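Local coordinates for protein putative laminarinase (PDB 2W39) that probably hydrolyses beta-1,3-linked glucans such as laminarin, as an extracellular family 16 glycoside hydrolase of a white-rot fungus, at residues P127-M140 with C155-A169. Sequence-based numbering, arbitrary orientation. Where two conformers were deposited one is given.
Sequences PNAMTLHTGANCAM and CDVNTDGNTGCGVQA. With LGC (D-glucono-1,5-lactone), chain D; BGC (beta-D-glucopyranose), chain B.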
# COMPACT_ATOMS: atom_id res chain seq x y z
N PRO A 127 -10.40 -3.50 8.62
CA PRO A 127 -9.00 -3.17 8.83
C PRO A 127 -8.14 -3.30 7.58
O PRO A 127 -8.58 -3.76 6.52
CB PRO A 127 -8.57 -4.21 9.86
CG PRO A 127 -9.33 -5.42 9.45
CD PRO A 127 -10.68 -4.91 9.00
N ASN A 128 -6.88 -2.90 7.73
CA ASN A 128 -5.88 -3.07 6.70
C ASN A 128 -5.67 -4.55 6.39
O ASN A 128 -5.77 -5.39 7.28
CB ASN A 128 -4.55 -2.49 7.18
CG ASN A 128 -3.52 -2.44 6.08
OD1 ASN A 128 -3.78 -1.87 5.03
ND2 ASN A 128 -2.37 -3.07 6.30
N ALA A 129 -5.36 -4.82 5.14
CA ALA A 129 -4.98 -6.16 4.69
C ALA A 129 -3.52 -6.14 4.23
O ALA A 129 -3.12 -5.23 3.49
CB ALA A 129 -5.88 -6.64 3.56
N MET A 130 -2.76 -7.16 4.63
CA MET A 130 -1.37 -7.36 4.24
C MET A 130 -1.33 -8.73 3.57
O MET A 130 -1.80 -9.71 4.15
CB MET A 130 -0.48 -7.31 5.47
CG MET A 130 -0.51 -5.90 6.10
SD MET A 130 -0.51 -5.86 7.91
CE MET A 130 -2.13 -6.60 8.24
N THR A 131 -0.82 -8.79 2.34
CA THR A 131 -1.06 -9.95 1.47
C THR A 131 0.15 -10.21 0.60
O THR A 131 0.77 -9.28 0.08
CB THR A 131 -2.27 -9.65 0.56
OG1 THR A 131 -3.38 -9.21 1.36
CG2 THR A 131 -2.70 -10.86 -0.23
N LEU A 132 0.44 -11.50 0.40
CA LEU A 132 1.40 -11.87 -0.64
C LEU A 132 0.68 -12.46 -1.83
O LEU A 132 -0.31 -13.20 -1.68
CB LEU A 132 2.42 -12.91 -0.17
CG LEU A 132 3.14 -12.64 1.14
CD1 LEU A 132 4.21 -13.69 1.36
CD2 LEU A 132 3.75 -11.25 1.21
N HIS A 133 1.19 -12.16 -3.02
CA HIS A 133 0.74 -12.80 -4.26
C HIS A 133 1.97 -13.38 -4.93
O HIS A 133 2.96 -12.66 -5.12
CB HIS A 133 0.11 -11.78 -5.22
CG HIS A 133 -1.03 -11.01 -4.65
ND1 HIS A 133 -2.31 -11.10 -5.14
CD2 HIS A 133 -1.07 -10.08 -3.66
CE1 HIS A 133 -3.10 -10.28 -4.46
NE2 HIS A 133 -2.38 -9.66 -3.55
N THR A 134 1.92 -14.67 -5.27
CA THR A 134 3.07 -15.37 -5.82
C THR A 134 2.61 -16.30 -6.93
O THR A 134 1.41 -16.46 -7.19
CB THR A 134 3.78 -16.22 -4.74
OG1 THR A 134 2.92 -17.29 -4.33
CG2 THR A 134 4.18 -15.40 -3.52
N GLY A 135 3.59 -16.94 -7.56
CA GLY A 135 3.33 -18.14 -8.36
C GLY A 135 3.18 -19.40 -7.52
O GLY A 135 2.97 -19.36 -6.30
N ALA A 136 3.28 -20.54 -8.19
CA ALA A 136 2.94 -21.83 -7.62
C ALA A 136 3.77 -22.23 -6.41
O ALA A 136 4.94 -21.84 -6.29
CB ALA A 136 3.04 -22.91 -8.69
N ASN A 137 3.13 -23.00 -5.54
CA ASN A 137 3.80 -23.64 -4.40
C ASN A 137 4.29 -22.61 -3.39
O ASN A 137 5.50 -22.48 -3.14
CB ASN A 137 4.92 -24.58 -4.87
CG ASN A 137 5.45 -25.45 -3.75
OD1 ASN A 137 4.71 -25.81 -2.83
ND2 ASN A 137 6.73 -25.78 -3.81
N CYS A 138 3.34 -21.87 -2.83
CA CYS A 138 3.62 -20.95 -1.75
C CYS A 138 2.36 -20.83 -0.92
O CYS A 138 1.38 -20.21 -1.34
CB CYS A 138 4.08 -19.60 -2.30
SG CYS A 138 4.42 -18.37 -1.02
N ALA A 139 2.39 -21.40 0.29
CA ALA A 139 1.27 -21.36 1.22
C ALA A 139 1.79 -20.97 2.60
O ALA A 139 3.01 -20.91 2.81
CB ALA A 139 0.53 -22.70 1.26
N MET A 140 0.85 -20.74 3.53
CA MET A 140 1.15 -20.28 4.87
C MET A 140 0.52 -21.24 5.88
O MET A 140 -0.57 -21.77 5.64
CB MET A 140 0.61 -18.87 5.09
CG MET A 140 1.29 -17.82 4.22
SD MET A 140 3.04 -17.67 4.68
CE MET A 140 3.85 -17.50 3.08
N CYS A 155 -0.91 -18.52 -1.28
CA CYS A 155 -0.43 -17.27 -1.89
C CYS A 155 -0.41 -17.30 -3.42
O CYS A 155 -0.26 -16.26 -4.05
CB CYS A 155 0.99 -16.93 -1.42
SG CYS A 155 1.28 -17.05 0.36
N ASP A 156 -0.51 -18.51 -3.99
CA ASP A 156 -0.39 -18.71 -5.43
C ASP A 156 -1.62 -18.16 -6.13
O ASP A 156 -2.72 -18.70 -6.00
CB ASP A 156 -0.28 -20.22 -5.70
CG ASP A 156 -0.34 -20.59 -7.17
OD1 ASP A 156 -0.06 -19.72 -8.04
OD2 ASP A 156 -0.65 -21.77 -7.46
N VAL A 157 -1.42 -17.12 -6.93
CA VAL A 157 -2.55 -16.45 -7.58
C VAL A 157 -3.27 -17.35 -8.60
O VAL A 157 -4.45 -17.13 -8.90
CB VAL A 157 -2.15 -15.13 -8.25
CG1 VAL A 157 -1.50 -14.19 -7.24
CG2 VAL A 157 -1.21 -15.38 -9.39
N ASN A 158 -2.56 -18.36 -9.10
CA ASN A 158 -3.07 -19.28 -10.11
C ASN A 158 -4.07 -20.29 -9.55
O ASN A 158 -4.84 -20.90 -10.31
CB ASN A 158 -1.89 -20.04 -10.75
CG ASN A 158 -0.84 -19.10 -11.37
OD1 ASN A 158 0.32 -19.05 -10.93
ND2 ASN A 158 -1.25 -18.35 -12.38
N THR A 159 -4.06 -20.49 -8.23
CA THR A 159 -4.90 -21.51 -7.59
C THR A 159 -5.72 -21.00 -6.39
O THR A 159 -6.48 -21.77 -5.79
CB THR A 159 -4.07 -22.76 -7.15
OG1 THR A 159 -3.05 -22.37 -6.22
CG2 THR A 159 -3.43 -23.47 -8.36
N ASP A 160 -5.65 -19.68 -6.13
CA ASP A 160 -6.51 -19.02 -5.12
C ASP A 160 -7.55 -18.02 -5.69
O ASP A 160 -8.58 -17.76 -5.06
CB ASP A 160 -5.70 -18.39 -3.97
CG ASP A 160 -4.80 -17.22 -4.41
OD1 ASP A 160 -5.11 -16.52 -5.40
OD2 ASP A 160 -3.78 -16.98 -3.73
N GLY A 161 -7.27 -17.48 -6.88
CA GLY A 161 -8.18 -16.53 -7.53
C GLY A 161 -7.62 -15.13 -7.47
O GLY A 161 -8.36 -14.14 -7.43
N ASN A 162 -6.32 -14.94 -7.46
CA ASN A 162 -5.65 -13.68 -7.13
C ASN A 162 -6.19 -13.13 -5.88
O ASN A 162 -6.11 -11.94 -5.72
CB ASN A 162 -5.58 -12.54 -8.24
CG ASN A 162 -4.45 -11.48 -7.95
OD1 ASN A 162 -3.48 -11.83 -7.41
ND2 ASN A 162 -4.62 -10.20 -8.28
N THR A 163 -6.53 -13.97 -4.90
CA THR A 163 -6.74 -13.29 -3.62
C THR A 163 -5.37 -13.06 -2.96
O THR A 163 -5.23 -12.13 -2.17
CB THR A 163 -7.58 -14.08 -2.62
OG1 THR A 163 -6.92 -15.30 -2.29
CG2 THR A 163 -8.97 -14.38 -3.17
N GLY A 164 -4.39 -13.92 -3.27
CA GLY A 164 -3.16 -13.96 -2.48
C GLY A 164 -3.41 -14.56 -1.10
O GLY A 164 -4.55 -14.93 -0.76
N CYS A 165 -2.35 -14.66 -0.29
CA CYS A 165 -2.48 -15.09 1.10
C CYS A 165 -2.44 -13.85 1.99
O CYS A 165 -1.46 -13.12 2.00
CB CYS A 165 -1.38 -16.06 1.50
SG CYS A 165 0.31 -15.45 1.18
N GLY A 166 -3.56 -13.60 2.66
CA GLY A 166 -3.79 -12.33 3.35
C GLY A 166 -3.86 -12.45 4.86
O GLY A 166 -4.18 -13.51 5.40
N VAL A 167 -3.61 -11.32 5.52
CA VAL A 167 -3.74 -11.17 6.95
C VAL A 167 -4.43 -9.84 7.19
O VAL A 167 -4.04 -8.82 6.62
CB VAL A 167 -2.36 -11.17 7.65
CG1 VAL A 167 -2.50 -10.89 9.16
CG2 VAL A 167 -1.63 -12.50 7.43
N GLN A 168 -5.46 -9.86 8.05
CA GLN A 168 -6.17 -8.64 8.46
C GLN A 168 -5.55 -8.09 9.74
O GLN A 168 -5.38 -8.83 10.72
CB GLN A 168 -7.65 -8.96 8.70
CG GLN A 168 -8.38 -9.55 7.50
CD GLN A 168 -8.86 -8.49 6.53
OE1 GLN A 168 -8.40 -8.43 5.39
NE2 GLN A 168 -9.80 -7.66 6.98
N ALA A 169 -5.24 -6.79 9.77
CA ALA A 169 -4.76 -6.15 11.00
C ALA A 169 -5.82 -6.22 12.10
O ALA A 169 -7.02 -6.26 11.80
CB ALA A 169 -4.37 -4.72 10.75
C1 LGC D . -3.03 -6.52 -5.51
C2 LGC D . -2.97 -6.82 -6.98
O5 LGC D . -2.58 -5.25 -4.94
O1 LGC D . -3.47 -7.36 -4.75
O2 LGC D . -2.27 -8.05 -7.22
C3 LGC D . -2.35 -5.65 -7.75
O3 LGC D . -2.71 -5.73 -9.14
C4 LGC D . -2.80 -4.32 -7.15
O4 LGC D . -2.45 -3.22 -7.99
C5 LGC D . -2.11 -4.19 -5.79
C6 LGC D . -2.35 -2.87 -5.06
O6 LGC D . -3.74 -2.57 -4.90
C2 BGC B . -3.28 -6.69 -6.68
C3 BGC B . -2.47 -5.75 -7.56
C4 BGC B . -2.80 -4.31 -7.17
C5 BGC B . -2.23 -4.11 -5.77
C6 BGC B . -2.40 -2.67 -5.31
C1 BGC B . -3.41 -6.26 -5.20
O1 BGC B . -4.79 -6.30 -4.81
O2 BGC B . -2.72 -8.01 -6.74
O3 BGC B . -2.75 -5.98 -8.96
O4 BGC B . -2.22 -3.38 -8.09
O5 BGC B . -2.87 -4.98 -4.83
O6 BGC B . -3.73 -2.48 -4.81
O HOH W 1 -10.80 -5.49 5.72
O HOH W 2 0.39 -23.66 -5.81
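Cys155 meets the 127-140 segment twice through its backbone: its N-H donates to Cys138 O (2.8 Å) and its carbonyl accepts from Thr134 N. Its SG, disulfide-bonded to Cys165, packs 3.8 Å from Met140 CE and lies against Cys138 SG, which belongs to a separate disulfide with Cys236. Asp156 N-caps the short helix 157-160, OD1 taking the N-H of Asn158 from above the carboxylate plane, while a water links OD2 to Asn137 N. Val157 N donates to Thr134 O, and Val157 CG1 sits 3.5 Å from His133 CB, at the edge of the imidazole. In the Asn162 conformer given, CG is anti to the backbone N (chi1 -160°) and OD1 accepts from His133 ND1 at 2.7 Å, met from above the amide plane; this bond helps fix the ring's rotation. Gluconolactone and glucose overlap as alternatives in one site: Asn162 ND2 makes a long bond to glucose O2, and His133 NE2, weakly bonded to Asp117, approaches lactone O1 to 2.8 Å. Gly164 CA covers the ring face opposite O2. From Cys165 the chain forms one antiparallel strand pairing, with 129-133, in a sheet of the family 16 beta-sandwich; strand 115-120 flanks 129-133 on its other edge. Leu132 and Met130 each exchange two backbone bonds, with Cys165 and Val167 respectively. Gln168, as modelled, crosses Pro127 at about a right angle, Gln168 NE2 3.4 Å from Pro127 CG, and Ala169 N donates to Asn128 O.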